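Local coordinates for protein transcriptional repressor of the blcABC operon (Agrobacterium tumefaciens, PDB 3MQ0) that represses transcription of the blcABC operon, probably by binding DNA through its helix-turn-helix domain, and is regulated via oligomerization, at residues 225-228 with 232-235. Numbering follows the deposited sequence.
Sequences IRDY and ASAG
Ile225 faces both Ser233 and Ala234 across the end of a beta hairpin, a clear example of how a classic beta bulge lets one carbonyl serve two successive amides. Ser233 N donates to Ile225 O at 2.9 Å, approaching almost in line with the carbonyl, while Ala234 N adds a weak bond to the same oxygen. In return, Ile225 N binds Ala234 O at 2.9 Å. The packed part lies beside this ladder, where Ile225 CB meets Ala234 CB at 4.1 Å; on the same face the isoleucine packs against Ala261 and Leu264 of helix 247-267, which covers this part of the GAF-like domain. Toward the turn, where Arg226 and Asp227 are partly exposed, the fit slackens. Arg226 pairs with Ala232 without backbone hydrogen bonds, and its extended chain runs alongside the alanine until NH1 comes within 3.6 Å of Ala232 N, tilted to it; NH1 is bonded instead to Gly230 O in the turn. Asp227 OD2 merely touches Ser233 CB at 3.6 Å. Ser233 OG, held between its backbone N and carbonyl carbon (chi1 61°), turns back toward Ile225 O and adds a weak, 3.5 Å bond. The bulge thus concentrates one strong and two weak donors on a single oxygen, which probably increases its polarisation.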
# COMPACT_ATOMS: atom_id res chain seq x y z
N ILE B 225 -0.91 -6.04 18.11
CA ILE B 225 -1.74 -5.91 16.92
C ILE B 225 -0.84 -5.32 15.85
O ILE B 225 -0.14 -4.33 16.09
CB ILE B 225 -2.93 -4.94 17.17
CG1 ILE B 225 -3.77 -5.39 18.37
CG2 ILE B 225 -3.78 -4.77 15.90
CD1 ILE B 225 -4.29 -6.78 18.28
N ARG B 226 -0.85 -5.92 14.66
CA ARG B 226 0.01 -5.43 13.59
C ARG B 226 -0.81 -4.87 12.43
O ARG B 226 -1.91 -5.36 12.16
CB ARG B 226 0.94 -6.53 13.12
CG ARG B 226 1.92 -6.93 14.22
CD ARG B 226 2.81 -8.10 13.86
NE ARG B 226 3.52 -8.53 15.07
CZ ARG B 226 4.60 -7.94 15.55
NH1 ARG B 226 5.12 -6.89 14.93
NH2 ARG B 226 5.17 -8.40 16.66
N ASP B 227 -0.26 -3.86 11.77
CA ASP B 227 -0.92 -3.22 10.63
C ASP B 227 -0.47 -3.85 9.33
O ASP B 227 0.36 -4.77 9.34
CB ASP B 227 -0.64 -1.70 10.61
CG ASP B 227 0.85 -1.37 10.54
OD1 ASP B 227 1.60 -2.06 9.82
OD2 ASP B 227 1.27 -0.40 11.20
N TYR B 228 -1.00 -3.36 8.22
CA TYR B 228 -0.72 -3.99 6.94
C TYR B 228 0.78 -4.11 6.72
O TYR B 228 1.26 -5.07 6.12
CB TYR B 228 -1.40 -3.23 5.80
CG TYR B 228 -0.85 -1.86 5.55
CD1 TYR B 228 0.04 -1.62 4.50
CD2 TYR B 228 -1.21 -0.79 6.36
CE1 TYR B 228 0.55 -0.36 4.27
CE2 TYR B 228 -0.71 0.48 6.13
CZ TYR B 228 0.18 0.69 5.09
OH TYR B 228 0.68 1.95 4.86
N ALA B 232 4.19 -3.45 14.64
CA ALA B 232 3.29 -3.44 15.79
C ALA B 232 2.70 -2.05 15.96
O ALA B 232 3.41 -1.12 16.31
CB ALA B 232 4.02 -3.86 17.04
N SER B 233 1.41 -1.91 15.71
CA SER B 233 0.78 -0.60 15.70
C SER B 233 -0.02 -0.32 16.96
O SER B 233 -0.28 0.84 17.29
CB SER B 233 -0.13 -0.45 14.47
OG SER B 233 -1.17 -1.42 14.48
N ALA B 234 -0.42 -1.38 17.64
CA ALA B 234 -1.24 -1.24 18.84
C ALA B 234 -1.05 -2.46 19.72
O ALA B 234 -0.47 -3.44 19.30
CB ALA B 234 -2.71 -1.06 18.47
N GLY B 235 -1.55 -2.37 20.95
CA GLY B 235 -1.50 -3.49 21.88
C GLY B 235 -2.90 -3.77 22.40
O GLY B 235 -3.72 -2.85 22.53